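Local structure of serine acetyltransferase 1, putative (Entamoeba histolytica, 7BW9) at residues 20-25 against 118-123; 71-76 against 83-88; 141-144 against 150-153. The protein probably transfers an acetyl group from acetyl-CoA to the hydroxyl of serine, a step of cysteine biosynthesis, and is seen here with cysteine bound. All coordinates share one frame; numbering follows the deposited sequence.

Contact 1 of 3, residues 20-25 against 118-123; sequences NIAFKS and SSLAMI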
loop_
_atom_site.group_PDB
_atom_site.type_symbol
_atom_site.label_atom_id
_atom_site.label_comp_id
_atom_site.label_asym_id
_atom_site.label_seq_id
_atom_site.Cartn_x
_atom_site.Cartn_y
_atom_site.Cartn_z
ATOM N N ASN A 20 -19.802 -0.337 -26.286
ATOM C CA ASN A 20 -19.495 -1.584 -26.961
ATOM C C ASN A 20 -19.910 -2.758 -26.086
ATOM O O ASN A 20 -19.889 -2.690 -24.855
ATOM C CB ASN A 20 -18.006 -1.682 -27.289
ATOM C CG ASN A 20 -17.704 -2.833 -28.223
ATOM O OD1 ASN A 20 -17.550 -3.976 -27.792
ATOM N ND2 ASN A 20 -17.635 -2.539 -29.516
ATOM N N ILE A 21 -20.289 -3.850 -26.751
ATOM C CA ILE A 21 -20.746 -5.069 -26.089
ATOM C C ILE A 21 -19.750 -5.546 -25.044
ATOM O O ILE A 21 -20.134 -6.166 -24.044
ATOM C CB ILE A 21 -21.005 -6.164 -27.148
ATOM C CG1 ILE A 21 -21.665 -5.573 -28.395
ATOM C CG2 ILE A 21 -21.864 -7.276 -26.581
ATOM C CD1 ILE A 21 -20.682 -5.067 -29.453
ATOM N N ALA A 22 -18.459 -5.278 -25.257
ATOM C CA ALA A 22 -17.437 -5.782 -24.347
ATOM C C ALA A 22 -17.569 -5.177 -22.957
ATOM O O ALA A 22 -17.130 -5.785 -21.975
ATOM C CB ALA A 22 -16.041 -5.499 -24.914
ATOM N N PHE A 23 -18.160 -3.987 -22.852
ATOM C CA PHE A 23 -18.334 -3.305 -21.577
ATOM C C PHE A 23 -19.612 -3.687 -20.859
ATOM O O PHE A 23 -19.848 -3.199 -19.748
ATOM C CB PHE A 23 -18.316 -1.792 -21.781
ATOM C CG PHE A 23 -16.957 -1.257 -22.086
ATOM C CD1 PHE A 23 -16.026 -1.088 -21.075
ATOM C CD2 PHE A 23 -16.598 -0.950 -23.388
ATOM C CE1 PHE A 23 -14.766 -0.602 -21.359
ATOM C CE2 PHE A 23 -15.340 -0.464 -23.682
ATOM C CZ PHE A 23 -14.422 -0.287 -22.661
ATOM N N LYS A 24 -20.446 -4.527 -21.459
ATOM C CA LYS A 24 -21.738 -4.875 -20.892
ATOM C C LYS A 24 -21.686 -6.282 -20.328
ATOM O O LYS A 24 -20.858 -7.104 -20.732
ATOM C CB LYS A 24 -22.842 -4.758 -21.943
ATOM C CG LYS A 24 -22.887 -3.383 -22.585
ATOM C CD LYS A 24 -23.829 -3.331 -23.768
ATOM C CE LYS A 24 -24.725 -2.113 -23.679
ATOM N NZ LYS A 24 -25.374 -1.768 -24.980
ATOM N N SER A 25 -22.563 -6.543 -19.370
ATOM C CA SER A 25 -22.588 -7.850 -18.740
ATOM C C SER A 25 -23.945 -8.023 -18.073
ATOM O O SER A 25 -24.468 -7.092 -17.449
ATOM C CB SER A 25 -21.438 -7.996 -17.737
ATOM O OG SER A 25 -21.716 -8.947 -16.726
ATOM N N SER A 118 -7.318 -10.834 -18.981
ATOM C CA SER A 118 -8.042 -11.728 -19.873
ATOM C C SER A 118 -9.460 -11.257 -20.211
ATOM O O SER A 118 -10.059 -11.793 -21.147
ATOM C CB SER A 118 -8.092 -13.138 -19.265
ATOM O OG SER A 118 -8.861 -13.144 -18.083
ATOM N N SER A 119 -10.003 -10.266 -19.503
ATOM C CA SER A 119 -11.362 -9.802 -19.759
ATOM C C SER A 119 -11.497 -8.376 -19.257
ATOM O O SER A 119 -10.763 -7.946 -18.368
ATOM C CB SER A 119 -12.405 -10.717 -19.092
ATOM O OG SER A 119 -12.672 -10.334 -17.743
ATOM N N LEU A 120 -12.464 -7.647 -19.824
ATOM C CA LEU A 120 -12.737 -6.299 -19.334
ATOM C C LEU A 120 -13.328 -6.333 -17.932
ATOM O O LEU A 120 -13.040 -5.442 -17.121
ATOM C CB LEU A 120 -13.671 -5.541 -20.284
ATOM C CG LEU A 120 -13.155 -5.240 -21.698
ATOM C CD1 LEU A 120 -13.909 -4.071 -22.302
ATOM C CD2 LEU A 120 -11.637 -4.993 -21.731
ATOM N N ALA A 121 -14.135 -7.354 -17.623
ATOM C CA ALA A 121 -14.689 -7.488 -16.276
ATOM C C ALA A 121 -13.580 -7.517 -15.229
ATOM O O ALA A 121 -13.618 -6.767 -14.244
ATOM C CB ALA A 121 -15.541 -8.754 -16.178
ATOM N N MET A 122 -12.585 -8.383 -15.431
ATOM C CA MET A 122 -11.461 -8.466 -14.508
ATOM C C MET A 122 -10.804 -7.103 -14.341
ATOM O O MET A 122 -10.555 -6.649 -13.219
ATOM C CB MET A 122 -10.450 -9.493 -15.018
ATOM C CG MET A 122 -9.059 -9.371 -14.385
ATOM S SD MET A 122 -7.786 -10.364 -15.207
ATOM C CE MET A 122 -8.505 -11.991 -15.103
ATOM N N ILE A 123 -10.554 -6.422 -15.462
ATOM C CA ILE A 123 -9.909 -5.113 -15.425
ATOM C C ILE A 123 -10.779 -4.124 -14.663
ATOM O O ILE A 123 -10.304 -3.393 -13.785
ATOM C CB ILE A 123 -9.611 -4.625 -16.858
ATOM C CG1 ILE A 123 -8.604 -5.551 -17.541
ATOM C CG2 ILE A 123 -9.093 -3.184 -16.870
ATOM C CD1 ILE A 123 -8.596 -5.419 -19.029
#
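Leu-120 sends one methyl, CD1, into the angle between Ala-22 and the ring of Phe-23. This methyl stands 3.7 Å from the centroid of the Phe-23 ring and 13° off the ring normal, a CH-pi contact over the middle of one face. The same CD1 lies 3.7 Å from Ala-22 CB, so a single methyl is shared by both partners. Leu-120 points its CB toward residues 20-25, whereas the CB of Phe-23 leaves in the other direction and its ring comes back: CG lies beside the backbone N (chi1 -73°), which brings the face under Leu-120. The 3-10 turn 21-23, fixed by Phe-23 N donating to Asn-20 O at 2.9 Å, presents Ala-22 CB and the Phe-23 ring to that methyl. The contact thereby joins the loop after helix 2-17 to the first turn of helix 120-126, within the helical N-terminal part that precedes the left-handed beta-helix. Ser-119 is the N-cap of that helix, its OG accepting from Met-122 N at 3.0 Å in a nearly straight bond (175°), although the place of OG is less sure. Helix 96-113 lies alongside, Ile-107 touching Leu-120 while Lys-104 and Ile-108 touch Phe-23.

Contact 2 of 3, residues 71-76 against 83-88; sequences HIQNSI and QLAEKC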
loop_
_atom_site.group_PDB
_atom_site.type_symbol
_atom_site.label_atom_id
_atom_site.label_comp_id
_atom_site.label_asym_id
_atom_site.label_seq_id
_atom_site.Cartn_x
_atom_site.Cartn_y
_atom_site.Cartn_z
ATOM N N HIS A 71 -21.704 14.590 -1.366
ATOM C CA HIS A 71 -20.582 14.362 -0.463
ATOM C C HIS A 71 -19.373 15.195 -0.884
ATOM O O HIS A 71 -18.656 15.737 -0.032
ATOM C CB HIS A 71 -20.224 12.878 -0.402
ATOM C CG HIS A 71 -18.954 12.602 0.344
ATOM N ND1 HIS A 71 -18.933 12.266 1.680
ATOM C CD2 HIS A 71 -17.658 12.631 -0.058
ATOM C CE1 HIS A 71 -17.681 12.099 2.070
ATOM N NE2 HIS A 71 -16.888 12.314 1.035
ATOM N N ILE A 72 -19.135 15.324 -2.191
ATOM C CA ILE A 72 -18.015 16.151 -2.643
ATOM C C ILE A 72 -18.262 17.603 -2.274
ATOM O O ILE A 72 -17.369 18.291 -1.762
ATOM C CB ILE A 72 -17.777 15.984 -4.158
ATOM C CG1 ILE A 72 -17.283 14.570 -4.474
ATOM C CG2 ILE A 72 -16.768 17.024 -4.677
ATOM C CD1 ILE A 72 -17.301 14.234 -5.952
ATOM N N GLN A 73 -19.491 18.086 -2.507
ATOM C CA GLN A 73 -19.809 19.470 -2.180
ATOM C C GLN A 73 -19.604 19.739 -0.693
ATOM O O GLN A 73 -19.015 20.759 -0.316
ATOM C CB GLN A 73 -21.239 19.799 -2.616
ATOM C CG GLN A 73 -21.721 21.158 -2.122
ATOM C CD GLN A 73 -22.781 21.794 -3.012
ATOM O OE1 GLN A 73 -23.189 21.234 -4.035
ATOM N NE2 GLN A 73 -23.225 22.987 -2.625
ATOM N N ASN A 74 -20.026 18.810 0.166
ATOM C CA ASN A 74 -19.860 19.027 1.601
ATOM C C ASN A 74 -18.395 19.048 2.019
ATOM O O ASN A 74 -18.030 19.793 2.937
ATOM C CB ASN A 74 -20.620 17.965 2.396
ATOM C CG ASN A 74 -22.120 18.092 2.235
ATOM O OD1 ASN A 74 -22.617 19.122 1.766
ATOM N ND2 ASN A 74 -22.853 17.047 2.622
ATOM N N SER A 75 -17.542 18.242 1.384
ATOM C CA SER A 75 -16.132 18.271 1.758
ATOM C C SER A 75 -15.457 19.550 1.284
ATOM O O SER A 75 -14.607 20.105 1.992
ATOM C CB SER A 75 -15.410 17.045 1.206
ATOM O OG SER A 75 -16.168 15.875 1.453
ATOM N N ILE A 76 -15.801 20.025 0.082
ATOM C CA ILE A 76 -15.155 21.232 -0.430
ATOM C C ILE A 76 -15.568 22.446 0.396
ATOM O O ILE A 76 -14.728 23.287 0.743
ATOM C CB ILE A 76 -15.454 21.422 -1.931
ATOM C CG1 ILE A 76 -14.837 20.277 -2.745
ATOM C CG2 ILE A 76 -14.897 22.750 -2.424
ATOM C CD1 ILE A 76 -15.243 20.275 -4.196
ATOM N N GLN A 83 -19.770 28.544 -2.561
ATOM C CA GLN A 83 -19.656 29.018 -3.941
ATOM C C GLN A 83 -18.643 28.185 -4.720
ATOM O O GLN A 83 -18.955 27.658 -5.795
ATOM C CB GLN A 83 -19.281 30.505 -3.992
ATOM C CG GLN A 83 -19.217 31.031 -5.438
ATOM C CD GLN A 83 -18.994 32.538 -5.562
ATOM O OE1 GLN A 83 -17.871 32.991 -5.792
ATOM N NE2 GLN A 83 -20.070 33.314 -5.450
ATOM N N LEU A 84 -17.426 28.051 -4.182
ATOM C CA LEU A 84 -16.399 27.250 -4.841
ATOM C C LEU A 84 -16.845 25.798 -4.984
ATOM O O LEU A 84 -16.627 25.172 -6.029
ATOM C CB LEU A 84 -15.088 27.339 -4.061
ATOM C CG LEU A 84 -13.945 26.506 -4.658
ATOM C CD1 LEU A 84 -13.505 27.102 -5.985
ATOM C CD2 LEU A 84 -12.753 26.387 -3.722
ATOM N N ALA A 85 -17.481 25.249 -3.948
ATOM C CA ALA A 85 -17.978 23.878 -4.021
ATOM C C ALA A 85 -18.945 23.700 -5.190
ATOM O O ALA A 85 -18.803 22.761 -5.986
ATOM C CB ALA A 85 -18.634 23.500 -2.695
ATOM N N GLU A 86 -19.921 24.611 -5.326
ATOM C CA GLU A 86 -20.856 24.560 -6.453
ATOM C C GLU A 86 -20.128 24.649 -7.791
ATOM O O GLU A 86 -20.466 23.933 -8.743
ATOM C CB GLU A 86 -21.876 25.699 -6.346
ATOM C CG GLU A 86 -23.062 25.437 -5.431
ATOM C CD GLU A 86 -24.351 26.096 -5.932
ATOM O OE1 GLU A 86 -24.269 27.164 -6.587
ATOM O OE2 GLU A 86 -25.444 25.539 -5.676
ATOM N N LYS A 87 -19.156 25.551 -7.896
ATOM C CA LYS A 87 -18.388 25.680 -9.133
ATOM C C LYS A 87 -17.693 24.367 -9.482
ATOM O O LYS A 87 -17.778 23.885 -10.622
ATOM C CB LYS A 87 -17.379 26.823 -8.988
ATOM C CG LYS A 87 -16.374 26.968 -10.115
ATOM C CD LYS A 87 -15.436 28.145 -9.833
ATOM C CE LYS A 87 -14.171 28.100 -10.697
ATOM N NZ LYS A 87 -14.494 28.117 -12.156
ATOM N N CYS A 88 -17.036 23.746 -8.496
ATOM C CA CYS A 88 -16.332 22.492 -8.751
ATOM C C CYS A 88 -17.295 21.396 -9.169
ATOM O O CYS A 88 -17.016 20.633 -10.103
ATOM C CB CYS A 88 -15.543 22.079 -7.509
ATOM S SG CYS A 88 -14.141 23.201 -7.212
HETATM O O HOH W 1 -25.736 22.763 -5.013
#
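Two helical segments, 71-76 and 83-88, pass each other roughly antiparallel, with 145° between their N-to-C directions and 8.5 Å between their axes at closest approach. The nearest CA pair is Gln-73 with Ala-85, 5.1 Å apart, a closeness matched by the small Ala-85 side chain: its CB meets the backbone O of Gln-73 at 3.6 Å. Ile-76 lies across the same alanine. Its CG2, anti to the backbone N, rests 3.6 Å from Ala-85 CA, while CD1 at the end of the other branch reaches Cys-88 CB at 3.8 Å. Toward the exposed Glu-86, Gln-73 runs side by side with the glutamate in the same direction, with Gln-73 NE2 against the aliphatic CG of Glu-86 and the amide and carboxylate planes 74° apart. Their polar ends are joined through water 1, which donates to Gln-73 OE1 (3.1 Å) and to Glu-86 OE2 (2.9 Å). The segments belong to helices 58-79 and 82-94, which form a helical hairpin joined by a very short turn. Next to it lie helix 148-162, whose Tyr-150 touches Ile-72, Ser-75 and Ile-76, and helix 128-144, whose Leu-142 packs on Ile-72 and Cys-88.

Contact 3 of 3, residues 141-144 against 150-153; sequences ILYM and YSRE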
loop_
_atom_site.group_PDB
_atom_site.type_symbol
_atom_site.label_atom_id
_atom_site.label_comp_id
_atom_site.label_asym_id
_atom_site.label_seq_id
_atom_site.Cartn_x
_atom_site.Cartn_y
_atom_site.Cartn_z
ATOM N N ILE A 141 -10.566 17.487 -12.199
ATOM C CA ILE A 141 -11.520 18.543 -12.531
ATOM C C ILE A 141 -11.786 19.414 -11.316
ATOM O O ILE A 141 -11.915 20.637 -11.425
ATOM C CB ILE A 141 -12.814 17.937 -13.095
ATOM C CG1 ILE A 141 -12.512 17.311 -14.455
ATOM C CG2 ILE A 141 -13.915 19.018 -13.226
ATOM C CD1 ILE A 141 -13.534 16.404 -14.907
ATOM N N LEU A 142 -11.846 18.803 -10.135
ATOM C CA LEU A 142 -12.019 19.587 -8.923
ATOM C C LEU A 142 -10.837 20.524 -8.730
ATOM O O LEU A 142 -11.010 21.726 -8.492
ATOM C CB LEU A 142 -12.195 18.654 -7.726
ATOM C CG LEU A 142 -13.347 17.659 -7.887
ATOM C CD1 LEU A 142 -13.402 16.702 -6.702
ATOM C CD2 LEU A 142 -14.671 18.416 -8.048
ATOM N N TYR A 143 -9.623 19.990 -8.886
ATOM C CA TYR A 143 -8.416 20.781 -8.668
ATOM C C TYR A 143 -8.337 21.944 -9.651
ATOM O O TYR A 143 -8.036 23.077 -9.259
ATOM C CB TYR A 143 -7.189 19.870 -8.771
ATOM C CG TYR A 143 -5.839 20.562 -8.810
ATOM C CD1 TYR A 143 -5.345 21.091 -10.001
ATOM C CD2 TYR A 143 -5.033 20.635 -7.669
ATOM C CE1 TYR A 143 -4.108 21.713 -10.058
ATOM C CE2 TYR A 143 -3.779 21.250 -7.715
ATOM C CZ TYR A 143 -3.323 21.781 -8.914
ATOM O OH TYR A 143 -2.090 22.389 -8.990
ATOM N N MET A 144 -8.626 21.681 -10.933
ATOM C CA MET A 144 -8.541 22.710 -11.970
ATOM C C MET A 144 -9.562 23.827 -11.774
ATOM O O MET A 144 -9.349 24.943 -12.257
ATOM C CB MET A 144 -8.737 22.087 -13.356
ATOM C CG MET A 144 -7.570 21.240 -13.851
ATOM S SD MET A 144 -5.979 22.099 -13.841
ATOM C CE MET A 144 -6.403 23.544 -14.831
ATOM N N TYR A 150 -9.553 19.435 -1.065
ATOM C CA TYR A 150 -10.330 18.199 -1.059
ATOM C C TYR A 150 -9.890 17.262 -2.178
ATOM O O TYR A 150 -9.874 16.044 -1.990
ATOM C CB TYR A 150 -11.835 18.464 -1.150
ATOM C CG TYR A 150 -12.564 17.175 -1.468
ATOM C CD1 TYR A 150 -12.682 16.167 -0.517
ATOM C CD2 TYR A 150 -13.030 16.923 -2.745
ATOM C CE1 TYR A 150 -13.307 14.972 -0.820
ATOM C CE2 TYR A 150 -13.648 15.740 -3.060
ATOM C CZ TYR A 150 -13.787 14.768 -2.106
ATOM O OH TYR A 150 -14.413 13.597 -2.459
ATOM N N SER A 151 -9.533 17.801 -3.351
ATOM C CA SER A 151 -9.031 16.939 -4.419
ATOM C C SER A 151 -7.784 16.160 -3.980
ATOM O O SER A 151 -7.576 15.024 -4.422
ATOM C CB SER A 151 -8.749 17.764 -5.676
ATOM O OG SER A 151 -7.718 18.707 -5.461
ATOM N N ARG A 152 -6.973 16.740 -3.088
ATOM C CA ARG A 152 -5.795 16.043 -2.577
ATOM C C ARG A 152 -6.187 14.968 -1.577
ATOM O O ARG A 152 -5.691 13.834 -1.640
ATOM C CB ARG A 152 -4.823 17.036 -1.936
ATOM C CG ARG A 152 -3.585 16.379 -1.319
ATOM C CD ARG A 152 -2.647 15.830 -2.402
ATOM N NE ARG A 152 -1.549 15.026 -1.863
ATOM C CZ ARG A 152 -0.369 15.516 -1.485
ATOM N NH1 ARG A 152 -0.127 16.818 -1.569
ATOM N NH2 ARG A 152 0.564 14.710 -1.005
ATOM N N GLU A 153 -7.062 15.319 -0.627
ATOM C CA GLU A 153 -7.629 14.336 0.289
ATOM C C GLU A 153 -8.221 13.156 -0.477
ATOM O O GLU A 153 -7.981 11.988 -0.143
ATOM C CB GLU A 153 -8.695 15.007 1.162
ATOM C CG GLU A 153 -9.203 14.161 2.319
ATOM C CD GLU A 153 -10.409 14.797 3.018
ATOM O OE1 GLU A 153 -10.204 15.640 3.921
ATOM O OE2 GLU A 153 -11.559 14.471 2.647
#
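A short turn brings the last turn of helix 128-144 against the start of helix 148-162, in the helical part that leads into the left-handed beta-helix. Leu-142 and Tyr-150 make its apolar side. Leu-142 points its CB toward residues 150-153, and CD1 comes to the edge of the Tyr-150 ring, near the ring plane, with CE2 the closest ring atom at 3.8 Å; this is an edge approach and not a stack over a face. With CG anti to the backbone N (chi1 167°), Tyr-150 swings its ring closer to the leucine than its CB direction alone would bring it. The phenol ends in a hydrogen bond from outside the contact, between Tyr-150 OH and Glu-37 OE2.

Beside this pair, Ser-151 faces Tyr-143, and their CA atoms, 5.8 Å apart, are the nearest across the segments. Ser-151 OG sits 3.5 Å from Tyr-143 CB and lies in the plane of the tyrosine ring, off its CD2 edge at 4.0 Å. Ser-151 CB stays 4.1 Å from Leu-142 CB, so the serine touches Leu-142 as well as Tyr-143. The Tyr-143 ring leads away from residues 150-153 to a hydrogen bond of its OH with Glu-188 OE2, and its side chain is about 10 Å from a bound cysteine. No hydrogen bond crosses between the segments. Instead Asp-147, the residue just before helix 148-162, serves both polar groups at the helix start: its backbone O is hydrogen-bonded to the buried Ser-151 OG, which a chi1 of 64° places between the backbone N and the carbonyl carbon, and its OD1 accepts from Tyr-150 N, three residues on, as the N-cap of a helix does, making this a short interhelical turn with a capped second helix.

From the N terminus, the chain leaves helix 2-17, passes through residues 20-25 and meets them again at 118-123, where contact 1 closes a long, largely helical loop. Contact 2 is nested inside that loop, closing the short turn between helices 58-79 and 82-94. Contact 3 follows in series, closing the turn from helix 128-144 to helix 148-162 ahead of the beta-helix, whose first strand follows helix 148-162. Contacts 2 and 3 have centres 10 Å apart and touch directly, Cys-88 SG lying 3.7 Å from Leu-142 O, so the hairpin of helices 58-79 and 82-94 packs against the turn between helices 128-144 and 148-162. Contact 1 lies about 18 Å from contact 3 between nearest atoms, across the chain's centre.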